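PDB 2DVZ: putative exported protein, which binds glutamate as a periplasmic solute receptor of the Bug family and probably delivers it to a membrane transporter. Local coordinates for residues A116-V121 against L209-I214; K163-T168 against F234-Q239; R38-R43 against V264-D269; M87-A92 against D300-V305; D105-T110 against D254-L259. All coordinates share one frame; numbering follows the deposited sequence.

Interaction 1. Residues A116-V121 against L209-I214; sequences ANVVAV and LRAMAI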
# COMPACT_ATOMS: atom_id res chain seq x y z
N ALA A 116 -3.66 1.73 -7.04
CA ALA A 116 -4.02 0.43 -7.62
C ALA A 116 -3.13 -0.65 -7.07
O ALA A 116 -1.93 -0.41 -6.83
CB ALA A 116 -3.90 0.46 -9.16
N ASN A 117 -3.71 -1.82 -6.86
CA ASN A 117 -2.94 -3.03 -6.66
C ASN A 117 -2.82 -3.81 -7.98
O ASN A 117 -3.53 -3.52 -8.97
CB ASN A 117 -3.53 -3.89 -5.54
CG ASN A 117 -3.26 -3.33 -4.15
OD1 ASN A 117 -3.78 -3.86 -3.15
ND2 ASN A 117 -2.44 -2.30 -4.06
N VAL A 118 -1.90 -4.76 -8.02
CA VAL A 118 -1.56 -5.46 -9.25
C VAL A 118 -1.13 -6.87 -8.93
O VAL A 118 -0.44 -7.07 -7.94
CB VAL A 118 -0.43 -4.72 -10.06
CG1 VAL A 118 0.95 -4.63 -9.28
CG2 VAL A 118 -0.31 -5.28 -11.52
N VAL A 119 -1.54 -7.84 -9.75
CA VAL A 119 -0.92 -9.17 -9.72
C VAL A 119 -0.03 -9.27 -10.98
O VAL A 119 -0.50 -9.10 -12.11
CB VAL A 119 -1.93 -10.37 -9.52
CG1 VAL A 119 -3.00 -10.47 -10.64
CG2 VAL A 119 -1.20 -11.71 -9.34
N ALA A 120 1.25 -9.51 -10.76
CA ALA A 120 2.17 -9.60 -11.85
C ALA A 120 2.96 -10.91 -11.80
O ALA A 120 3.02 -11.62 -10.74
CB ALA A 120 3.11 -8.36 -11.87
N VAL A 121 3.51 -11.26 -12.97
CA VAL A 121 4.29 -12.48 -13.08
C VAL A 121 5.68 -12.17 -13.65
O VAL A 121 5.91 -11.17 -14.34
CB VAL A 121 3.55 -13.66 -13.85
CG1 VAL A 121 2.33 -14.09 -13.14
CG2 VAL A 121 3.23 -13.30 -15.31
N LEU A 209 8.52 -7.42 -15.50
CA LEU A 209 7.35 -8.14 -15.01
C LEU A 209 6.23 -7.96 -16.02
O LEU A 209 6.23 -6.96 -16.74
CB LEU A 209 6.86 -7.62 -13.64
CG LEU A 209 7.76 -7.87 -12.39
CD1 LEU A 209 7.24 -7.06 -11.19
CD2 LEU A 209 7.92 -9.36 -12.06
N ARG A 210 5.29 -8.92 -16.03
CA ARG A 210 4.04 -8.81 -16.79
C ARG A 210 2.86 -8.77 -15.82
O ARG A 210 2.66 -9.69 -15.02
CB ARG A 210 3.90 -9.99 -17.80
CG ARG A 210 2.48 -10.30 -18.31
CD ARG A 210 2.44 -11.11 -19.72
NE ARG A 210 2.96 -12.47 -19.54
CZ ARG A 210 4.19 -12.90 -19.82
NH1 ARG A 210 5.08 -12.12 -20.41
NH2 ARG A 210 4.51 -14.16 -19.51
N ALA A 211 2.07 -7.70 -15.92
CA ALA A 211 0.90 -7.52 -15.08
C ALA A 211 -0.31 -8.31 -15.62
O ALA A 211 -0.63 -8.23 -16.82
CB ALA A 211 0.58 -6.05 -14.97
N MSE A 212 -0.96 -9.06 -14.75
CA MSE A 212 -2.09 -9.86 -15.16
C MSE A 212 -3.43 -9.18 -14.98
O MSE A 212 -4.34 -9.37 -15.80
CB MSE A 212 -2.08 -11.24 -14.46
CG MSE A 212 -0.93 -12.15 -14.92
SE MSE A 212 -0.99 -12.73 -16.82
CE MSE A 212 -0.03 -11.26 -17.65
N ALA A 213 -3.54 -8.42 -13.89
CA ALA A 213 -4.73 -7.62 -13.56
C ALA A 213 -4.33 -6.52 -12.59
O ALA A 213 -3.33 -6.64 -11.90
CB ALA A 213 -5.81 -8.49 -12.93
N ILE A 214 -5.09 -5.44 -12.55
CA ILE A 214 -4.88 -4.35 -11.59
C ILE A 214 -6.16 -4.22 -10.79
O ILE A 214 -7.25 -4.57 -11.29
CB ILE A 214 -4.50 -2.95 -12.25
CG1 ILE A 214 -5.57 -2.47 -13.25
CG2 ILE A 214 -3.12 -2.98 -12.88
CD1 ILE A 214 -5.43 -0.98 -13.62

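Interaction 2. Residues K163-T168 against F234-Q239; sequences KMATGT and FPVLNQ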
# COMPACT_ATOMS: atom_id res chain seq x y z
N LYS A 163 -6.44 -16.54 -4.06
CA LYS A 163 -6.47 -18.00 -3.95
C LYS A 163 -7.90 -18.49 -3.69
O LYS A 163 -8.39 -19.37 -4.38
CB LYS A 163 -5.53 -18.44 -2.82
CG LYS A 163 -4.11 -18.35 -3.23
CD LYS A 163 -3.13 -18.48 -2.09
CE LYS A 163 -3.23 -19.81 -1.39
NZ LYS A 163 -2.12 -19.84 -0.38
N MSE A 164 -8.57 -17.88 -2.72
CA MSE A 164 -9.91 -18.28 -2.35
C MSE A 164 -10.95 -18.07 -3.47
O MSE A 164 -11.83 -18.91 -3.70
CB MSE A 164 -10.29 -17.52 -1.06
CG MSE A 164 -11.65 -17.89 -0.43
SE MSE A 164 -11.68 -19.79 0.11
CE MSE A 164 -10.46 -19.71 1.68
N ALA A 165 -10.84 -16.93 -4.15
CA ALA A 165 -11.84 -16.54 -5.15
C ALA A 165 -11.66 -17.29 -6.45
O ALA A 165 -12.63 -17.53 -7.16
CB ALA A 165 -11.80 -15.05 -5.41
N THR A 166 -10.41 -17.63 -6.77
CA THR A 166 -10.10 -18.25 -8.05
C THR A 166 -9.93 -19.74 -7.87
O THR A 166 -9.86 -20.45 -8.83
CB THR A 166 -8.83 -17.64 -8.75
OG1 THR A 166 -7.67 -17.84 -7.93
CG2 THR A 166 -8.96 -16.15 -9.01
N GLY A 167 -9.88 -20.25 -6.64
CA GLY A 167 -9.63 -21.68 -6.47
C GLY A 167 -8.22 -22.07 -6.92
O GLY A 167 -8.03 -23.07 -7.63
N THR A 168 -7.24 -21.27 -6.53
CA THR A 168 -5.86 -21.59 -6.82
C THR A 168 -5.10 -21.81 -5.52
O THR A 168 -5.61 -21.50 -4.44
CB THR A 168 -5.21 -20.52 -7.73
OG1 THR A 168 -5.39 -19.24 -7.15
CG2 THR A 168 -5.85 -20.52 -9.17
N PHE A 234 -13.58 -11.16 -11.65
CA PHE A 234 -13.49 -11.25 -10.19
C PHE A 234 -13.63 -9.90 -9.51
O PHE A 234 -12.68 -9.45 -8.90
CB PHE A 234 -12.17 -11.95 -9.79
CG PHE A 234 -12.08 -13.35 -10.33
CD1 PHE A 234 -12.63 -14.41 -9.62
CD2 PHE A 234 -11.54 -13.59 -11.60
CE1 PHE A 234 -12.60 -15.74 -10.15
CE2 PHE A 234 -11.51 -14.89 -12.14
CZ PHE A 234 -12.04 -15.97 -11.41
N PRO A 235 -14.83 -9.25 -9.60
CA PRO A 235 -15.01 -7.93 -9.01
C PRO A 235 -14.76 -7.83 -7.49
O PRO A 235 -14.44 -6.75 -7.00
CB PRO A 235 -16.48 -7.55 -9.37
CG PRO A 235 -17.17 -8.86 -9.70
CD PRO A 235 -16.07 -9.74 -10.26
N VAL A 236 -14.88 -8.92 -6.74
CA VAL A 236 -14.59 -8.90 -5.29
C VAL A 236 -13.13 -8.55 -5.05
O VAL A 236 -12.78 -7.99 -4.02
CB VAL A 236 -14.97 -10.27 -4.54
CG1 VAL A 236 -13.92 -11.37 -4.77
CG2 VAL A 236 -15.10 -10.09 -3.01
N LEU A 237 -12.29 -8.86 -6.04
CA LEU A 237 -10.86 -8.64 -5.91
C LEU A 237 -10.44 -7.23 -6.33
O LEU A 237 -9.32 -6.83 -6.14
CB LEU A 237 -10.09 -9.71 -6.68
CG LEU A 237 -10.28 -11.19 -6.26
CD1 LEU A 237 -9.43 -12.11 -7.15
CD2 LEU A 237 -9.99 -11.48 -4.75
N ASN A 238 -11.38 -6.46 -6.88
CA ASN A 238 -11.06 -5.17 -7.46
C ASN A 238 -11.01 -4.02 -6.45
O ASN A 238 -11.61 -2.97 -6.66
CB ASN A 238 -12.04 -4.89 -8.61
CG ASN A 238 -11.50 -3.90 -9.60
OD1 ASN A 238 -10.27 -3.80 -9.81
ND2 ASN A 238 -12.42 -3.15 -10.25
N GLN A 239 -10.25 -4.22 -5.37
CA GLN A 239 -10.10 -3.26 -4.26
C GLN A 239 -8.74 -2.54 -4.26
O GLN A 239 -7.70 -3.15 -4.05
CB GLN A 239 -10.32 -3.96 -2.91
CG GLN A 239 -11.70 -4.56 -2.76
CD GLN A 239 -12.82 -3.51 -2.48
OE1 GLN A 239 -12.58 -2.27 -2.42
NE2 GLN A 239 -14.07 -4.02 -2.34

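Interaction 3. Residues R38-R43 against V264-D269; sequences RLVTQR and VVALKD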
# COMPACT_ATOMS: atom_id res chain seq x y z
N ARG A 38 8.06 9.79 -0.33
CA ARG A 38 9.16 10.70 -0.72
C ARG A 38 8.69 11.74 -1.72
O ARG A 38 9.05 12.91 -1.61
CB ARG A 38 10.38 9.92 -1.22
CG ARG A 38 10.89 8.91 -0.22
CD ARG A 38 12.25 8.30 -0.56
NE ARG A 38 12.72 7.47 0.57
CZ ARG A 38 13.68 7.84 1.43
NH1 ARG A 38 14.28 9.03 1.27
NH2 ARG A 38 14.01 7.02 2.45
N LEU A 39 7.84 11.32 -2.66
CA LEU A 39 7.32 12.24 -3.66
C LEU A 39 6.54 13.37 -3.00
O LEU A 39 6.80 14.55 -3.28
CB LEU A 39 6.43 11.52 -4.70
CG LEU A 39 5.64 12.37 -5.71
CD1 LEU A 39 6.58 12.92 -6.71
CD2 LEU A 39 4.53 11.54 -6.40
N VAL A 40 5.55 13.00 -2.17
CA VAL A 40 4.67 14.00 -1.56
C VAL A 40 5.32 14.86 -0.46
O VAL A 40 5.16 16.08 -0.49
CB VAL A 40 3.32 13.42 -1.12
CG1 VAL A 40 2.44 14.55 -0.57
CG2 VAL A 40 2.63 12.65 -2.30
N THR A 41 6.07 14.26 0.47
CA THR A 41 6.75 15.02 1.54
C THR A 41 7.87 15.95 1.01
O THR A 41 8.08 17.03 1.55
CB THR A 41 7.29 14.10 2.71
OG1 THR A 41 8.31 13.19 2.25
CG2 THR A 41 6.16 13.31 3.39
N GLN A 42 8.57 15.52 -0.03
CA GLN A 42 9.53 16.40 -0.73
C GLN A 42 8.95 17.74 -1.13
O GLN A 42 9.58 18.78 -0.94
CB GLN A 42 10.08 15.74 -2.00
CG GLN A 42 11.23 14.79 -1.73
CD GLN A 42 12.39 15.53 -1.12
OE1 GLN A 42 12.56 15.59 0.12
NE2 GLN A 42 13.20 16.15 -1.99
N ARG A 43 7.76 17.69 -1.73
CA ARG A 43 7.07 18.87 -2.20
C ARG A 43 6.37 19.61 -1.05
O ARG A 43 6.33 20.83 -1.05
CB ARG A 43 6.12 18.49 -3.34
CG ARG A 43 5.37 19.65 -4.00
CD ARG A 43 6.30 20.67 -4.65
NE ARG A 43 5.58 21.87 -5.11
CZ ARG A 43 5.16 22.86 -4.34
NH1 ARG A 43 5.36 22.83 -3.02
NH2 ARG A 43 4.51 23.88 -4.88
N VAL A 264 -2.24 19.51 0.43
CA VAL A 264 -3.14 19.99 -0.62
C VAL A 264 -2.34 20.81 -1.65
O VAL A 264 -2.51 20.62 -2.86
CB VAL A 264 -4.39 20.77 -0.05
CG1 VAL A 264 -5.07 21.66 -1.13
CG2 VAL A 264 -5.38 19.81 0.56
N VAL A 265 -1.43 21.65 -1.21
CA VAL A 265 -0.60 22.38 -2.16
C VAL A 265 0.25 21.42 -2.99
O VAL A 265 0.31 21.55 -4.23
CB VAL A 265 0.32 23.47 -1.48
CG1 VAL A 265 1.43 23.91 -2.44
CG2 VAL A 265 -0.50 24.66 -1.01
N ALA A 266 0.91 20.48 -2.31
CA ALA A 266 1.81 19.51 -2.95
C ALA A 266 1.12 18.66 -4.02
O ALA A 266 1.69 18.41 -5.10
CB ALA A 266 2.44 18.62 -1.89
N LEU A 267 -0.10 18.22 -3.70
CA LEU A 267 -0.95 17.41 -4.60
C LEU A 267 -1.58 18.16 -5.78
O LEU A 267 -2.13 17.52 -6.69
CB LEU A 267 -2.02 16.64 -3.81
CG LEU A 267 -1.48 15.65 -2.77
CD1 LEU A 267 -2.55 15.27 -1.73
CD2 LEU A 267 -0.80 14.41 -3.40
N LYS A 268 -1.49 19.50 -5.77
CA LYS A 268 -1.79 20.33 -6.94
C LYS A 268 -0.55 20.57 -7.79
O LYS A 268 -0.64 21.17 -8.85
CB LYS A 268 -2.38 21.70 -6.54
CG LYS A 268 -3.29 21.73 -5.32
CD LYS A 268 -4.72 21.48 -5.63
CE LYS A 268 -5.52 22.79 -5.46
NZ LYS A 268 -6.28 22.79 -4.18
N ASP A 269 0.62 20.15 -7.34
CA ASP A 269 1.81 20.39 -8.13
C ASP A 269 1.81 19.47 -9.36
O ASP A 269 1.65 18.24 -9.22
CB ASP A 269 3.09 20.27 -7.31
CG ASP A 269 4.33 20.46 -8.14
OD1 ASP A 269 4.50 19.73 -9.12
OD2 ASP A 269 5.14 21.35 -7.85
O HOH W 1 3.18 23.62 -7.57

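Interaction 4. Residues M87-A92 against D300-V305; sequences MAVNPA and DWAQDV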
# COMPACT_ATOMS: atom_id res chain seq x y z
N MSE A 87 -3.28 0.11 8.92
CA MSE A 87 -4.55 0.65 9.41
C MSE A 87 -5.64 -0.41 9.59
O MSE A 87 -6.54 -0.24 10.40
CB MSE A 87 -5.04 1.80 8.50
CG MSE A 87 -4.17 3.07 8.50
SE MSE A 87 -4.11 3.94 10.28
CE MSE A 87 -2.47 3.10 11.00
N ALA A 88 -5.53 -1.50 8.84
CA ALA A 88 -6.65 -2.43 8.68
C ALA A 88 -6.26 -3.91 8.83
O ALA A 88 -6.89 -4.64 9.59
CB ALA A 88 -7.32 -2.19 7.31
N VAL A 89 -5.26 -4.35 8.07
CA VAL A 89 -4.98 -5.79 7.98
C VAL A 89 -4.17 -6.28 9.17
O VAL A 89 -4.46 -7.34 9.71
CB VAL A 89 -4.31 -6.20 6.62
CG1 VAL A 89 -4.29 -7.74 6.46
CG2 VAL A 89 -5.00 -5.56 5.44
N ASN A 90 -3.14 -5.55 9.56
CA ASN A 90 -2.38 -5.93 10.76
C ASN A 90 -3.20 -6.10 12.04
O ASN A 90 -3.01 -7.08 12.76
CB ASN A 90 -1.22 -4.98 11.01
CG ASN A 90 0.10 -5.69 10.96
OD1 ASN A 90 0.35 -6.60 11.75
ND2 ASN A 90 0.95 -5.30 10.03
N PRO A 91 -4.06 -5.11 12.36
CA PRO A 91 -5.10 -5.23 13.36
C PRO A 91 -5.91 -6.52 13.24
O PRO A 91 -6.15 -7.15 14.26
CB PRO A 91 -5.98 -4.00 13.06
CG PRO A 91 -5.01 -3.00 12.63
CD PRO A 91 -3.99 -3.73 11.83
N ALA A 92 -6.33 -6.89 12.03
CA ALA A 92 -7.14 -8.10 11.82
C ALA A 92 -6.30 -9.40 11.90
O ALA A 92 -6.81 -10.45 12.34
CB ALA A 92 -7.92 -8.02 10.49
N ASP A 300 -12.84 -2.28 8.88
CA ASP A 300 -14.00 -3.14 8.99
C ASP A 300 -13.99 -4.23 7.95
O ASP A 300 -14.32 -5.37 8.25
CB ASP A 300 -15.30 -2.33 8.92
CG ASP A 300 -15.53 -1.50 10.18
OD1 ASP A 300 -14.83 -1.74 11.20
OD2 ASP A 300 -16.41 -0.61 10.15
N TRP A 301 -13.60 -3.87 6.73
CA TRP A 301 -13.51 -4.84 5.67
C TRP A 301 -12.48 -5.97 6.00
O TRP A 301 -12.78 -7.14 5.82
CB TRP A 301 -13.24 -4.13 4.34
CG TRP A 301 -12.70 -5.03 3.30
CD1 TRP A 301 -13.42 -5.81 2.42
CD2 TRP A 301 -11.32 -5.25 2.99
NE1 TRP A 301 -12.57 -6.50 1.60
CE2 TRP A 301 -11.27 -6.17 1.92
CE3 TRP A 301 -10.11 -4.76 3.52
CZ2 TRP A 301 -10.05 -6.64 1.36
CZ3 TRP A 301 -8.89 -5.22 2.98
CH2 TRP A 301 -8.88 -6.15 1.91
N ALA A 302 -11.30 -5.61 6.52
CA ALA A 302 -10.28 -6.60 6.91
C ALA A 302 -10.75 -7.56 8.03
O ALA A 302 -10.44 -8.76 7.99
CB ALA A 302 -8.94 -5.92 7.28
N GLN A 303 -11.49 -7.03 9.00
CA GLN A 303 -12.13 -7.85 10.04
C GLN A 303 -13.07 -8.82 9.35
O GLN A 303 -13.01 -10.02 9.60
CB GLN A 303 -12.92 -6.99 11.04
CG GLN A 303 -12.13 -5.97 11.80
CD GLN A 303 -11.35 -6.57 12.97
OE1 GLN A 303 -11.95 -7.22 13.83
NE2 GLN A 303 -10.00 -6.35 13.00
N ASP A 304 -13.95 -8.31 8.49
CA ASP A 304 -14.88 -9.15 7.74
C ASP A 304 -14.13 -10.29 7.03
O ASP A 304 -14.26 -11.45 7.43
CB ASP A 304 -15.69 -8.32 6.75
CG ASP A 304 -16.71 -9.16 5.97
OD1 ASP A 304 -17.70 -9.64 6.61
OD2 ASP A 304 -16.54 -9.30 4.72
N VAL A 305 -13.32 -9.94 6.01
CA VAL A 305 -12.48 -10.87 5.23
C VAL A 305 -11.72 -11.96 6.00
O VAL A 305 -11.83 -13.12 5.67
CB VAL A 305 -11.42 -10.10 4.37
CG1 VAL A 305 -10.48 -11.08 3.67
CG2 VAL A 305 -12.10 -9.23 3.34
O HOH W 2 -9.14 -4.72 10.90

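Interaction 5. Residues D105-T110 against D254-L259; sequences DFQPVT and DVVNKL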
# COMPACT_ATOMS: atom_id res chain seq x y z
N ASP A 105 -5.01 5.46 18.22
CA ASP A 105 -3.66 5.98 18.49
C ASP A 105 -3.13 6.96 17.48
O ASP A 105 -2.03 7.44 17.63
CB ASP A 105 -2.63 4.85 18.63
CG ASP A 105 -2.92 3.95 19.80
OD1 ASP A 105 -3.64 4.42 20.72
OD2 ASP A 105 -2.44 2.80 19.80
N PHE A 106 -3.92 7.23 16.45
CA PHE A 106 -3.50 8.18 15.42
C PHE A 106 -4.51 9.28 15.18
O PHE A 106 -5.69 9.02 15.17
CB PHE A 106 -3.14 7.44 14.11
CG PHE A 106 -1.99 6.51 14.28
CD1 PHE A 106 -0.70 7.02 14.40
CD2 PHE A 106 -2.20 5.12 14.45
CE1 PHE A 106 0.36 6.17 14.61
CE2 PHE A 106 -1.11 4.26 14.67
CZ PHE A 106 0.16 4.79 14.73
N GLN A 107 -4.01 10.49 14.99
CA GLN A 107 -4.78 11.57 14.40
C GLN A 107 -4.51 11.54 12.87
O GLN A 107 -3.38 11.76 12.42
CB GLN A 107 -4.41 12.96 15.03
CG GLN A 107 -4.94 14.20 14.29
CD GLN A 107 -6.45 14.22 14.24
OE1 GLN A 107 -7.08 14.19 15.25
NE2 GLN A 107 -7.04 14.23 13.05
N PRO A 108 -5.56 11.26 12.07
CA PRO A 108 -5.41 11.40 10.60
C PRO A 108 -5.21 12.83 10.12
O PRO A 108 -5.82 13.76 10.64
CB PRO A 108 -6.72 10.86 10.04
CG PRO A 108 -7.28 10.03 11.16
CD PRO A 108 -6.90 10.78 12.42
N VAL A 109 -4.34 13.01 9.12
CA VAL A 109 -4.13 14.30 8.54
C VAL A 109 -4.84 14.38 7.17
O VAL A 109 -5.69 15.25 6.95
CB VAL A 109 -2.62 14.61 8.42
CG1 VAL A 109 -2.40 15.91 7.69
CG2 VAL A 109 -1.97 14.63 9.85
N THR A 110 -4.49 13.45 6.28
CA THR A 110 -4.99 13.41 4.91
C THR A 110 -4.55 12.14 4.16
O THR A 110 -3.45 11.59 4.38
CB THR A 110 -4.58 14.67 4.09
OG1 THR A 110 -5.45 14.82 2.96
CG2 THR A 110 -3.12 14.60 3.64
N ASP A 254 -4.08 22.80 14.94
CA ASP A 254 -3.19 23.74 14.27
C ASP A 254 -2.17 23.01 13.40
O ASP A 254 -1.99 23.36 12.24
CB ASP A 254 -2.44 24.66 15.26
CG ASP A 254 -1.50 25.64 14.54
OD1 ASP A 254 -1.98 26.55 13.80
OD2 ASP A 254 -0.25 25.49 14.69
N VAL A 255 -1.53 22.01 14.00
CA VAL A 255 -0.52 21.20 13.34
C VAL A 255 -1.12 20.40 12.16
O VAL A 255 -0.60 20.48 11.06
CB VAL A 255 0.17 20.23 14.38
CG1 VAL A 255 0.86 19.03 13.66
CG2 VAL A 255 1.13 20.99 15.29
N VAL A 256 -2.21 19.68 12.44
CA VAL A 256 -3.01 18.93 11.46
C VAL A 256 -3.40 19.78 10.25
O VAL A 256 -3.17 19.38 9.11
CB VAL A 256 -4.29 18.27 12.13
CG1 VAL A 256 -5.10 17.48 11.13
CG2 VAL A 256 -3.91 17.37 13.27
N ASN A 257 -3.97 20.95 10.49
CA ASN A 257 -4.39 21.82 9.39
C ASN A 257 -3.22 22.43 8.66
O ASN A 257 -3.31 22.69 7.48
CB ASN A 257 -5.34 22.93 9.88
CG ASN A 257 -6.64 22.39 10.43
OD1 ASN A 257 -7.30 21.57 9.79
ND2 ASN A 257 -7.03 22.86 11.62
N LYS A 258 -2.13 22.71 9.35
CA LYS A 258 -0.97 23.20 8.65
C LYS A 258 -0.43 22.16 7.68
O LYS A 258 -0.18 22.49 6.53
CB LYS A 258 0.12 23.69 9.63
CG LYS A 258 -0.06 25.16 10.00
CD LYS A 258 0.91 25.54 11.12
CE LYS A 258 0.78 27.00 11.49
NZ LYS A 258 1.12 27.25 12.93
N LEU A 259 -0.27 20.93 8.16
CA LEU A 259 0.22 19.80 7.36
C LEU A 259 -0.71 19.46 6.20
O LEU A 259 -0.25 19.18 5.11
CB LEU A 259 0.35 18.56 8.25
CG LEU A 259 1.46 18.57 9.31
CD1 LEU A 259 1.25 17.43 10.28
CD2 LEU A 259 2.84 18.51 8.63

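Interaction 1. Residues A116-V121 against L209-I214
A classic beta bulge marks this antiparallel strand pair, in which strand 117-121 runs beside strand 210-214 in the sheet of a periplasmic binding protein. M212 and A213 both face V119, and the register slips by one residue between V119 and A120. V119 is held by both its backbone N-H and its C=O: its N donates to A213 O at 3.0 Å, and its O accepts from M212 N at 2.7 Å, with the donor lying nearly along the C=O axis. Beyond the bulge V121 and R210 form a hydrogen-bonded pair, V121 N to R210 O at 2.7 Å and R210 N to V121 O at 2.9 Å, the latter nearly straight at 172°.

The tightest side-chain packing is on the face carrying V118, A120, A211 and I214. V118 CG2, anti to its backbone N, reaches A211 CB at 3.6 Å and also meets I214 CG2. On the other face the fit is looser: V119 CG1 sits in the crowded position between N and carbonyl carbon, 4.0 Å from M212 CB, and the V121 and M212 side chains cross at about a right angle, with CG1 nearest CG. F133 of helix 130-138 covers this side. The contact opens at R210, a partly exposed residue whose guanidinium leaves the strand pair to bond P123 O and A127 O. At the far end N117 points away from strand 210-214 and touches N196, a glutamate-binding residue. N117 O instead receives a CA-H...O contact from I214 CA, at 3.1 Å.

Interaction 2. Residues K163-T168 against F234-Q239
The F234 ring carries the T166 methyl over one face: CG2 stands 3.8 Å above the plane, displaced toward the rim on the CE1 and CZ side, a CH-pi contact only 14° off the ring normal. A165 O approaches CE1 obliquely at 3.5 Å. F234 CG lies anti to its carbonyl carbon (chi1 -60°), which carries the ring to the end of helix 154-166. T166 turns its methyl to the ring and its hydroxyl to the helix, where OG1 bonds F162 O and also receives T168 OG1 at 2.8 Å.

Next to the ring, A165 CB meets L237 CD2 at 4.1 Å and V236 CG1 at 4.3 Å, so one alanine methyl touches two side chains of the 3-10 segment 235-237. L134 of helix 130-138 touches both T166 and F234, joining a third element to this surface contact between a helix end and the loop before strand 241-248. Across the two segments the meeting is entirely apolar apart from the A165 carbonyl beside the ring, consistent with cohesion mainly by dispersion, with partial shielding from solvent, while the threonine hydroxyls spend their bonding on the helix end.

Interaction 3. Residues R38-R43 against V264-D269
R43 lies alongside A266 and then turns its guanidinium toward D269. CG is anti to the backbone N and the chain bends at chi2 (61°), which lays CG against A266, 3.7 Å from its CA and 3.8 Å from its CB. Further out, R43 NE donates to D269 OD2 at 2.8 Å, a salt bridge with an N-H...O angle of 157°. The oxygen sits at the guanidinium edge, in its plane, but the two flat groups are almost perpendicular, 87° apart, so that NE comes to OD2 from above the carboxylate plane. Water 1 closes a small ring, accepting from R43 NH2 and donating to OD2, each at 3.0 Å. OD2 thus takes two donors, and V265 CG1 approaches the guanidinium obliquely, 3.9 Å from NH2.

Here helix 32-48 meets the end of helix 253-267 in an alpha/beta lobe of the periplasmic binding protein fold. D269 is also the N-cap of helix 270-279: with CG anti to its backbone N, OD1 bonds K271 N and, weakly, V272 N. One carboxylate therefore serves a helix start with one oxygen and an arginine with the other, and the positive charge beside it, together with the helix N-terminus, would probably help keep it ionised. One turn back from R43 the contact becomes apolar and more buried. V40 and L267 cross obliquely, V40 CG2 4.0 Å from L267 CD2, and V40 CG1 meets A266 CB at 4.3 Å. L276 of helix 270-279 touches L267 and also L39.

Interaction 4. Residues M87-A92 against D300-V305
Helices 87-92 and 300-305 run in broadly the same direction, their short axes crossing at -37° with a closest approach of 8.0 Å, and the first widens to a pi-type turn at 87-89 before a kink at P91. Small residues allow this close spacing. A302 points its methyl at the other helix, where CB lies 3.3 Å from A88 O, between the methyls of A88 and A92; the CB atoms of A92 and A302 are 4.0 Å apart. A92 CB in turn rests 3.6 Å from A302 O, so methyl-to-carbonyl contacts run both ways between the helices, through A88, A302 and A92.

Beside this buried patch Q303 bends at chi2 (-79°) and brings its amide nitrogen over A92, NE2 lying 3.6 Å from A92 CA. Water 2 joins the helices here: it donates to A88 O at 2.6 Å and accepts from Q303 NE2 at 2.8 Å. A88 O bonds A92 N only weakly, and the water gives this buried carbonyl a stronger partner. Q303 OE1 is taken by K307 NZ, one turn along, which fixes the other end of the amide.

V89 turns to L157 and V154 of helix 154-166, the latter a residue of the glutamate pocket, and the V89 side chain is about 7 Å from the bound glutamate. W301 and V305 also touch L157, while M87 packs on W242 and L246 of strand 241-248.

Interaction 5. Residues D105-T110 against D254-L259
V256 is the centre of the first shell, pointing from helix 254-259 toward strand 106-110. Its two methyls divide the work: CG2, anti to the carbonyl carbon, meets Q107 CG at 3.5 Å, and CG1, anti to the backbone N, lies 3.8 Å from P108 O. Q107 and V256 cross at about a right angle. From the strand, V109 points back at the helix, and its CG1, anti to the backbone N (chi1 174°), touches V256 O at 3.8 Å and L259 CB at 3.9 Å, one turn further on. V109 CG2 reaches V256 CG1 only at 4.4 Å, so the fit loosens there.

The Q107 chain bends at chi2 (62°), which brings its amide round to its own strand: NE2 donates to P108 O at 2.7 Å, in the carbonyl plane and on a lone pair. This bond probably helps keep the aliphatic CG against V256. Backbone bonds to strand 241-248 place the strand, Q107 pairing with A247, and V109 and T110 both facing L245 in a classic beta bulge. The helix runs at 23° to the strand with axes 8.1 Å apart, packing on one face of the sheet, as helices do in the alpha/beta lobes of periplasmic binding proteins. P288, at the start of helix 288-307, touches both Q107 and V256, and Y16 packs on L259. On the outer side of the helix K258 NZ bonds D254 OD2 at 2.8 Å, a salt bridge one turn apart. Methyls meeting methylenes and carbonyl oxygens imply a joint held by van der Waals contact and burial, not polar bonds.

How the interactions relate
Along the chain, interactions 1 and 2 alternate their segments, and both fall between the two segments of interactions 3, 4 and 5. Interactions 1 and 2 lie together, centres 14 Å apart, and touch where I214 meets N238. Interactions 3 and 5, with centres about 16 Å apart, lie on the opposite side of the chain's centre from interaction 2 and share helix 253-267. Strand 106-121 is long enough to serve interaction 5 at its start and interaction 1 at its end, centres about 33 Å apart. Interaction 4 touches interaction 5 through M87 and F106. The side chains of N117 and V89 come within about 6 and 7 Å of the glutamate, so interactions 1 and 4 each have one side chain near the binding site.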